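Nicotinamide riboside transporter PnuC (Neisseria mucosa ATCC 25996, PDB 4QTN) binds nicotinamide riboside, a form of vitamin B3 and NAD precursor, and probably carries it across the bacterial inner membrane as a homotrimer of helical subunits. Local coordinates at residues V187-T192 with V215-N220. Residues are numbered along the deposited sequence; the frame is centred on the assembly and turned at random.
Sequences VVNILT and VMYLCN. With NNR (Nicotinamide riboside), chain I.
Asn189 reaches from helix 181-198 to the backbone of Tyr217 and Leu218 and, at its tip, holds the nicotinamide end of the substrate. Residues 187-192 and 215-220 run nearly antiparallel (160°), their axes approaching to 8.8 Å. Asn189 CA and Leu218 CA face each other at 5.4 Å. From the start of the Asn189 side chain, CB packs on the backbone and CB of Leu218; Asn189 CB lies 4.0 Å from Leu218 CA. CG follows anti to the residue's own carbonyl carbon (chi1 -67°), which carries the amide past Leu218 to Tyr217, where Asn189 CG lies 3.7 Å from Tyr217 CB. At the end, Asn189 OD1 accepts a hydrogen bond of 3.0 Å from N7 of nicotinamide riboside, while Asn189 ND2 donates one of 3.2 Å to O7 of the same ligand. The two bonds pair the amides reciprocally and would restrain the rotation of the ligand carboxamide. OD1 also lies near Tyr217 O, an acceptor with which it makes no hydrogen bond; ND2 sits at the edge of the Tyr217 ring, whose plane is turned 45° from that of the amide. The phenol leads away from helix 181-198, and its OH is hydrogen-bonded to Gly50 O on helix 41-59.

Beside this polar centre, the helices close through an apolar contact, Ile190 CG1 against Leu218 CD2 at 4.2 Å.

Within the bundle, Val188, Asn189 and Tyr217 bring the two helices to the nicotinamide riboside site, to which Trp185 and Gln171 also belong. Val188 packs on helix 158-175 and Met216 on helix 17-34, whereas Ile190 touches Val215 of a neighbouring subunit, so the substrate-binding helices also take part in the trimer interface.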
ATOM      1  N   VAL C 187      -5.724   5.354   8.552  1.00 86.68           N
ATOM      2  CA  VAL C 187      -4.729   5.313   9.608  1.00 86.59           C
ATOM      3  C   VAL C 187      -4.991   4.197  10.649  1.00 88.31           C
ATOM      4  O   VAL C 187      -4.063   3.507  11.043  1.00 89.52           O
ATOM      5  CB  VAL C 187      -4.582   6.680  10.270  1.00 88.99           C
ATOM      6  CG1 VAL C 187      -3.200   6.850  10.880  1.00 89.23           C
ATOM      7  CG2 VAL C 187      -4.813   7.749   9.228  1.00 94.33           C
ATOM      8  N   VAL C 188      -6.244   3.986  11.063  1.00 87.44           N
ATOM      9  CA  VAL C 188      -6.506   2.865  11.989  1.00 92.04           C
ATOM     10  C   VAL C 188      -6.241   1.521  11.367  1.00 91.93           C
ATOM     11  O   VAL C 188      -5.949   0.577  12.070  1.00100.54           O
ATOM     12  CB  VAL C 188      -7.915   2.858  12.652  1.00 93.19           C
ATOM     13  CG1 VAL C 188      -8.541   4.237  12.649  1.00 92.34           C
ATOM     14  CG2 VAL C 188      -8.819   1.814  12.006  1.00 89.36           C
ATOM     15  N   ASN C 189      -6.314   1.424  10.048  1.00 93.25           N
ATOM     16  CA  ASN C 189      -6.059   0.121   9.407  1.00100.18           C
ATOM     17  C   ASN C 189      -4.561  -0.214   9.214  1.00100.50           C
ATOM     18  O   ASN C 189      -4.125  -1.315   9.545  1.00103.61           O
ATOM     19  CB  ASN C 189      -6.899  -0.077   8.121  1.00 99.62           C
ATOM     20  CG  ASN C 189      -8.410  -0.199   8.414  1.00 98.03           C
ATOM     21  OD1 ASN C 189      -9.251   0.026   7.527  1.00 89.19           O
ATOM     22  ND2 ASN C 189      -8.754  -0.517   9.675  1.00 91.99           N
ATOM     23  N   ILE C 190      -3.769   0.754   8.758  1.00 93.82           N
ATOM     24  CA  ILE C 190      -2.319   0.585   8.754  1.00 91.25           C
ATOM     25  C   ILE C 190      -1.769   0.362  10.170  1.00 97.20           C
ATOM     26  O   ILE C 190      -0.753  -0.279  10.341  1.00102.75           O
ATOM     27  CB  ILE C 190      -1.611   1.781   8.135  1.00 89.05           C
ATOM     28  CG1 ILE C 190      -1.943   1.886   6.651  1.00 84.50           C
ATOM     29  CG2 ILE C 190      -0.114   1.673   8.341  1.00 87.04           C
ATOM     30  CD1 ILE C 190      -1.383   3.131   5.985  1.00 86.38           C
ATOM     31  N   LEU C 191      -2.455   0.869  11.183  1.00 99.89           N
ATOM     32  CA  LEU C 191      -1.989   0.661  12.562  1.00102.03           C
ATOM     33  C   LEU C 191      -2.302  -0.723  13.111  1.00103.52           C
ATOM     34  O   LEU C 191      -1.403  -1.424  13.557  1.00104.90           O
ATOM     35  CB  LEU C 191      -2.478   1.765  13.493  1.00100.81           C
ATOM     36  CG  LEU C 191      -1.790   3.089  13.166  1.00 96.73           C
ATOM     37  CD1 LEU C 191      -2.149   4.168  14.166  1.00 91.16           C
ATOM     38  CD2 LEU C 191      -0.279   2.896  13.077  1.00 97.92           C
ATOM     39  N   THR C 192      -3.567  -1.134  13.029  1.00101.83           N
ATOM     40  CA  THR C 192      -3.971  -2.473  13.488  1.00108.93           C
ATOM     41  C   THR C 192      -3.281  -3.650  12.743  1.00116.21           C
ATOM     42  O   THR C 192      -3.128  -4.734  13.316  1.00124.10           O
ATOM     43  CB  THR C 192      -5.487  -2.663  13.431  1.00102.79           C
ATOM     44  OG1 THR C 192      -6.121  -1.521  13.986  1.00103.61           O
ATOM     45  CG2 THR C 192      -5.894  -3.873  14.227  1.00107.93           C
ATOM     46  N   VAL C 215      -5.917  -6.333   6.449  1.00 95.92           N
ATOM     47  CA  VAL C 215      -5.416  -5.973   5.127  1.00 96.27           C
ATOM     48  C   VAL C 215      -6.583  -5.682   4.189  1.00100.20           C
ATOM     49  O   VAL C 215      -6.575  -4.680   3.488  1.00101.37           O
ATOM     50  CB  VAL C 215      -4.460  -7.026   4.539  1.00102.01           C
ATOM     51  CG1 VAL C 215      -4.024  -6.645   3.121  1.00 98.76           C
ATOM     52  CG2 VAL C 215      -3.248  -7.160   5.428  1.00109.87           C
HETATM   53  N   MSE C 216      -7.620  -6.519   4.235  1.00105.36           N
HETATM   54  CA  MSE C 216      -8.809  -6.306   3.395  1.00105.20           C
HETATM   55  C   MSE C 216      -9.523  -5.047   3.822  1.00 99.37           C
HETATM   56  O   MSE C 216     -10.069  -4.326   2.992  1.00 98.13           O
HETATM   57  CB  MSE C 216      -9.729  -7.511   3.446  1.00108.57           C
HETATM   58  CG  MSE C 216      -8.924  -8.782   3.196  1.00117.74           C
HETATM   59 SE   MSE C 216     -10.077 -10.372   3.425  1.00140.59          SE
HETATM   60  CE  MSE C 216      -8.855 -11.709   2.658  1.00145.62           C
ATOM     61  N   TYR C 217      -9.502  -4.765   5.121  1.00 93.92           N
ATOM     62  CA  TYR C 217     -10.004  -3.499   5.647  1.00 89.56           C
ATOM     63  C   TYR C 217      -9.331  -2.291   5.006  1.00 89.80           C
ATOM     64  O   TYR C 217     -10.001  -1.322   4.674  1.00 98.53           O
ATOM     65  CB  TYR C 217      -9.819  -3.428   7.161  1.00 88.76           C
ATOM     66  CG  TYR C 217     -10.957  -4.009   7.936  1.00 91.88           C
ATOM     67  CD1 TYR C 217     -11.870  -4.875   7.324  1.00 94.23           C
ATOM     68  CD2 TYR C 217     -11.119  -3.727   9.305  1.00 92.72           C
ATOM     69  CE1 TYR C 217     -12.919  -5.431   8.040  1.00100.07           C
ATOM     70  CE2 TYR C 217     -12.167  -4.284  10.036  1.00 99.89           C
ATOM     71  CZ  TYR C 217     -13.068  -5.135   9.394  1.00104.68           C
ATOM     72  OH  TYR C 217     -14.114  -5.691  10.096  1.00112.88           O
ATOM     73  N   LEU C 218      -8.004  -2.348   4.870  1.00 83.53           N
ATOM     74  CA  LEU C 218      -7.221  -1.235   4.351  1.00 83.59           C
ATOM     75  C   LEU C 218      -7.610  -0.923   2.908  1.00 84.99           C
ATOM     76  O   LEU C 218      -7.845   0.246   2.548  1.00 88.25           O
ATOM     77  CB  LEU C 218      -5.718  -1.554   4.435  1.00 84.81           C
ATOM     78  CG  LEU C 218      -4.596  -0.480   4.403  1.00 87.56           C
ATOM     79  CD1 LEU C 218      -3.440  -0.987   3.548  1.00 82.76           C
ATOM     80  CD2 LEU C 218      -5.020   0.935   3.959  1.00 80.75           C
ATOM     81  N   CYS C 219      -7.683  -1.958   2.083  1.00 84.92           N
ATOM     82  CA  CYS C 219      -8.135  -1.785   0.718  1.00 85.26           C
ATOM     83  C   CYS C 219      -9.492  -1.091   0.701  1.00 88.90           C
ATOM     84  O   CYS C 219      -9.635   0.015   0.149  1.00 94.63           O
ATOM     85  CB  CYS C 219      -8.225  -3.124   0.018  1.00 89.92           C
ATOM     86  SG  CYS C 219      -6.657  -3.998  -0.061  1.00101.06           S
ATOM     87  N   ASN C 220     -10.474  -1.725   1.342  1.00 85.23           N
ATOM     88  CA  ASN C 220     -11.840  -1.225   1.384  1.00 79.81           C
ATOM     89  C   ASN C 220     -11.936   0.205   1.913  1.00 83.64           C
ATOM     90  O   ASN C 220     -12.761   0.987   1.448  1.00 86.76           O
ATOM     91  CB  ASN C 220     -12.709  -2.174   2.206  1.00 79.38           C
ATOM     92  CG  ASN C 220     -14.030  -1.551   2.635  1.00 86.91           C
ATOM     93  OD1 ASN C 220     -14.997  -1.496   1.846  1.00 85.67           O
ATOM     94  ND2 ASN C 220     -14.094  -1.090   3.915  1.00 88.03           N
TER
HETATM   95  O2R NNR I 301     -18.900  -0.121  12.106  1.00105.58           O
HETATM   96  C2R NNR I 301     -17.437  -0.572  12.043  1.00103.59           C
HETATM   97  C3R NNR I 301     -17.135  -1.530  13.201  1.00104.16           C
HETATM   98  O3R NNR I 301     -17.955  -1.245  14.245  1.00125.38           O
HETATM   99  C4R NNR I 301     -15.705  -1.232  13.601  1.00105.77           C
HETATM  100  C5R NNR I 301     -14.666  -2.192  12.885  1.00111.39           C
HETATM  101  O5R NNR I 301     -13.325  -1.612  13.019  1.00117.91           O
HETATM  102  O4R NNR I 301     -15.500   0.008  13.255  1.00103.24           O
HETATM  103  C1R NNR I 301     -16.616   0.427  12.176  1.00 99.60           C
HETATM  104  N1  NNR I 301     -15.968   0.782  10.899  1.00 99.32           N
HETATM  105  C2  NNR I 301     -14.638   0.423  10.639  1.00 83.42           C
HETATM  106  C6  NNR I 301     -16.677   1.470   9.942  1.00 95.62           C
HETATM  107  C5  NNR I 301     -16.059   1.798   8.710  1.00 95.41           C
HETATM  108  C4  NNR I 301     -14.745   1.455   8.471  1.00 77.23           C
HETATM  109  C3  NNR I 301     -14.037   0.764   9.406  1.00 77.25           C
HETATM  110  C7  NNR I 301     -12.606   0.367   9.086  1.00 88.53           C
HETATM  111  O7  NNR I 301     -11.820   0.158   9.962  1.00 99.16           O
HETATM  112  N7  NNR I 301     -12.199   0.230   7.714  1.00102.10           N